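Local coordinates for protein monosaccharide-transporting ATPase (Actinobacillus succinogenes, PDB 5DTE) that binds the sugar D-allose between its two lobes and probably serves as the periplasmic solute-binding component of an ABC transporter, at residues A[111-116]-A[132-137]. Residues are numbered along the deposited sequence; the frame is centred on the assembly and turned at random.
With ALL (beta-D-allopyranose), chain E.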
ATOM      1  N   PRO A 111     -23.072   5.842  -4.784  1.00 26.13           N
ATOM      2  CA  PRO A 111     -22.112   5.640  -3.693  1.00 31.94           C
ATOM      3  C   PRO A 111     -20.710   5.317  -4.212  1.00 43.60           C
ATOM      4  O   PRO A 111     -20.559   4.726  -5.283  1.00 48.13           O
ATOM      5  CB  PRO A 111     -22.692   4.454  -2.916  1.00 24.65           C
ATOM      6  CG  PRO A 111     -24.039   4.153  -3.534  1.00 30.37           C
ATOM      7  CD  PRO A 111     -24.385   5.268  -4.466  1.00 30.69           C
ATOM      8  N   ILE A 112     -19.691   5.701  -3.454  1.00 43.12           N
ATOM      9  CA  ILE A 112     -18.341   5.590  -3.945  1.00 13.72           C
ATOM     10  C   ILE A 112     -17.352   5.469  -2.789  1.00 13.70           C
ATOM     11  O   ILE A 112     -17.350   6.272  -1.860  1.00 19.69           O
ATOM     12  CB  ILE A 112     -17.997   6.805  -4.850  1.00 43.32           C
ATOM     13  CG1 ILE A 112     -16.579   6.691  -5.407  1.00 52.68           C
ATOM     14  CG2 ILE A 112     -18.180   8.127  -4.114  1.00 14.08           C
ATOM     15  CD1 ILE A 112     -16.279   7.687  -6.513  1.00 47.99           C
ATOM     16  N   ILE A 113     -16.521   4.442  -2.858  1.00 13.60           N
ATOM     17  CA  ILE A 113     -15.575   4.112  -1.797  1.00 19.79           C
ATOM     18  C   ILE A 113     -14.149   4.430  -2.201  1.00 17.72           C
ATOM     19  O   ILE A 113     -13.640   3.912  -3.189  1.00 14.71           O
ATOM     20  CB  ILE A 113     -15.629   2.600  -1.407  1.00 16.30           C
ATOM     21  CG1 ILE A 113     -17.037   2.195  -0.973  1.00 13.24           C
ATOM     22  CG2 ILE A 113     -14.632   2.301  -0.311  1.00 23.74           C
ATOM     23  CD1 ILE A 113     -17.764   3.273  -0.150  1.00 13.81           C
ATOM     24  N   ASP A 114     -13.497   5.270  -1.415  1.00 21.44           N
ATOM     25  CA  ASP A 114     -12.102   5.583  -1.640  1.00 26.82           C
ATOM     26  C   ASP A 114     -11.223   4.494  -0.981  1.00 36.15           C
ATOM     27  O   ASP A 114     -11.080   4.448   0.243  1.00 39.30           O
ATOM     28  CB  ASP A 114     -11.818   6.992  -1.104  1.00 28.45           C
ATOM     29  CG  ASP A 114     -10.345   7.267  -0.896  1.00 36.54           C
ATOM     30  OD1 ASP A 114      -9.535   6.779  -1.707  1.00 39.14           O
ATOM     31  OD2 ASP A 114      -9.999   7.970   0.087  1.00 33.62           O
ATOM     32  N   LEU A 115     -10.656   3.609  -1.803  1.00 34.20           N
ATOM     33  CA  LEU A 115      -9.820   2.501  -1.317  1.00 31.30           C
ATOM     34  C   LEU A 115      -8.328   2.829  -1.400  1.00 15.27           C
ATOM     35  O   LEU A 115      -7.918   3.584  -2.271  1.00 17.10           O
ATOM     36  CB  LEU A 115     -10.120   1.220  -2.117  1.00 34.15           C
ATOM     37  CG  LEU A 115      -9.373  -0.096  -1.855  1.00 21.26           C
ATOM     38  CD1 LEU A 115      -9.692  -0.641  -0.470  1.00 15.73           C
ATOM     39  CD2 LEU A 115      -9.727  -1.142  -2.908  1.00 13.20           C
ATOM     40  N   ASP A 116      -7.546   2.272  -0.472  1.00 16.38           N
ATOM     41  CA  ASP A 116      -6.063   2.329  -0.435  1.00 22.51           C
ATOM     42  C   ASP A 116      -5.424   3.703  -0.180  1.00 20.17           C
ATOM     43  O   ASP A 116      -4.901   3.959   0.910  1.00 20.94           O
ATOM     44  CB  ASP A 116      -5.460   1.765  -1.734  1.00 19.51           C
ATOM     45  CG  ASP A 116      -3.936   1.610  -1.658  1.00 18.32           C
ATOM     46  OD1 ASP A 116      -3.422   1.169  -0.600  1.00 13.78           O
ATOM     47  OD2 ASP A 116      -3.250   1.931  -2.656  1.00 17.70           O
ATOM     48  N   ASN A 132     -15.812   8.485   1.785  1.00 28.69           N
ATOM     49  CA  ASN A 132     -15.598   7.365   2.691  1.00 25.15           C
ATOM     50  C   ASN A 132     -14.381   6.541   2.291  1.00 21.03           C
ATOM     51  O   ASN A 132     -14.310   6.069   1.159  1.00 21.26           O
ATOM     52  CB  ASN A 132     -16.851   6.491   2.719  1.00 37.19           C
ATOM     53  CG  ASN A 132     -18.122   7.297   2.949  1.00 48.25           C
ATOM     54  OD1 ASN A 132     -18.511   7.557   4.091  1.00 46.50           O
ATOM     55  ND2 ASN A 132     -18.772   7.705   1.858  1.00 55.76           N
ATOM     56  N   TYR A 133     -13.427   6.374   3.211  1.00 26.16           N
ATOM     57  CA  TYR A 133     -12.176   5.644   2.930  1.00 22.88           C
ATOM     58  C   TYR A 133     -12.152   4.269   3.582  1.00 20.16           C
ATOM     59  O   TYR A 133     -12.827   4.027   4.587  1.00 20.82           O
ATOM     60  CB  TYR A 133     -10.960   6.474   3.390  1.00 25.47           C
ATOM     61  CG  TYR A 133      -9.561   5.807   3.387  1.00 28.61           C
ATOM     62  CD1 TYR A 133      -8.825   5.645   2.208  1.00 20.78           C
ATOM     63  CD2 TYR A 133      -8.953   5.413   4.587  1.00 23.24           C
ATOM     64  CE1 TYR A 133      -7.543   5.073   2.223  1.00 10.56           C
ATOM     65  CE2 TYR A 133      -7.688   4.847   4.611  1.00 19.42           C
ATOM     66  CZ  TYR A 133      -6.976   4.675   3.434  1.00 22.69           C
ATOM     67  OH  TYR A 133      -5.701   4.099   3.493  1.00 20.37           O
ATOM     68  N   VAL A 134     -11.382   3.368   2.976  1.00 29.37           N
ATOM     69  CA  VAL A 134     -11.050   2.072   3.561  1.00 32.30           C
ATOM     70  C   VAL A 134      -9.577   1.766   3.287  1.00 30.18           C
ATOM     71  O   VAL A 134      -9.177   1.742   2.120  1.00 22.46           O
ATOM     72  CB  VAL A 134     -11.916   0.934   2.982  1.00 24.44           C
ATOM     73  CG1 VAL A 134     -11.398  -0.437   3.447  1.00 28.07           C
ATOM     74  CG2 VAL A 134     -13.358   1.124   3.357  1.00  9.65           C
ATOM     75  N   GLY A 135      -8.780   1.543   4.342  1.00 25.11           N
ATOM     76  CA  GLY A 135      -7.378   1.169   4.168  1.00 20.49           C
ATOM     77  C   GLY A 135      -6.653   0.633   5.388  1.00  9.67           C
ATOM     78  O   GLY A 135      -7.129  -0.288   6.054  1.00 17.57           O
ATOM     79  N   VAL A 136      -5.473   1.192   5.641  1.00  9.77           N
ATOM     80  CA  VAL A 136      -4.716   0.982   6.880  1.00 20.91           C
ATOM     81  C   VAL A 136      -4.001   2.277   7.302  1.00 34.42           C
ATOM     82  O   VAL A 136      -3.852   3.211   6.508  1.00 42.36           O
ATOM     83  CB  VAL A 136      -3.641  -0.152   6.775  1.00 14.57           C
ATOM     84  CG1 VAL A 136      -4.283  -1.521   6.860  1.00 31.70           C
ATOM     85  CG2 VAL A 136      -2.769  -0.014   5.528  1.00  9.65           C
ATOM     86  N   ASP A 137      -3.594   2.340   8.566  1.00 27.52           N
ATOM     87  CA  ASP A 137      -2.693   3.391   9.017  1.00 21.83           C
ATOM     88  C   ASP A 137      -1.306   3.046   8.498  1.00 16.84           C
ATOM     89  O   ASP A 137      -0.652   2.150   9.024  1.00 17.76           O
ATOM     90  CB  ASP A 137      -2.703   3.499  10.546  1.00 20.88           C
ATOM     91  CG  ASP A 137      -2.382   4.896  11.040  1.00 17.51           C
ATOM     92  OD1 ASP A 137      -1.490   5.538  10.460  1.00 15.99           O
ATOM     93  OD2 ASP A 137      -3.032   5.358  12.002  1.00 20.63           O
TER
HETATM   94  C1  ALL E 401       0.403   1.478  -2.157  1.00 29.89           C
HETATM   95  C2  ALL E 401      -0.237   0.217  -1.610  1.00 25.89           C
HETATM   96  C3  ALL E 401       0.629  -0.976  -1.776  1.00 26.39           C
HETATM   97  C4  ALL E 401       1.207  -1.080  -3.152  1.00 25.12           C
HETATM   98  C5  ALL E 401       1.961   0.206  -3.447  1.00 12.81           C
HETATM   99  C6  ALL E 401       2.756   0.164  -4.711  1.00  6.27           C
HETATM  100  O1  ALL E 401      -0.498   2.515  -2.209  1.00 45.94           O
HETATM  101  O2  ALL E 401      -0.459   0.417  -0.197  1.00 25.04           O
HETATM  102  O3  ALL E 401       1.743  -0.879  -0.833  1.00 13.47           O
HETATM  103  O4  ALL E 401       2.088  -2.211  -3.234  1.00 29.68           O
HETATM  104  O5  ALL E 401       0.970   1.271  -3.523  1.00 13.34           O
HETATM  105  O6  ALL E 401       1.877   0.213  -5.816  1.00  7.11           O
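Three backbone hydrogen bonds join D114, D116, N132 and V134 in parallel register: D114 N to N132 O at 2.8 Å, V134 N to D114 O at 3.0 Å and D116 N to V134 O at 3.1 Å. All three are fairly straight and, with D114 paired to Y133 and L115 to V134, identify neighbouring strands of one parallel sheet.

A side-chain bond adds to these at the carboxyl end of strand 112-115. Y133 OH donates to D116 O at 2.7 Å, reaching the oxygen from above its carbonyl plane (C=O...O angle 137°). CG of Y133 lies anti to the backbone N (chi1 171°), which carries the ring along D114 and the backbone that follows. D114 CG lies at the ring edge in its plane, the carboxylate turned 49° from the ring with OD2 3.4 Å from CD1; G135 N lies over one ring face, offset toward the rim. N170 ND2 gives D116 O a second donor.

The carboxylate of D116 points into the pocket, accepting the anomeric hydroxyl O1 of the allose on OD2 at 2.8 Å and the adjacent O2 on OD1 at 3.1 Å. The Y133 bond to D116 O is thus consistent with a second-shell role, steadying a sugar-binding residue.

On the face carrying I113, L115 and V134, I113 CG2 meets V134 CG2 at 4.1 Å and L115 CD1 approaches V134 CG1.

Strands 112-115 and 132-135, linked through helix 121-126 as a beta-alpha-beta unit, lie between strands 87-90 and 295-297. Helix 99-105 packs on I112 and D114, whereas helix 272-287 packs on V134 from the opposite sheet face.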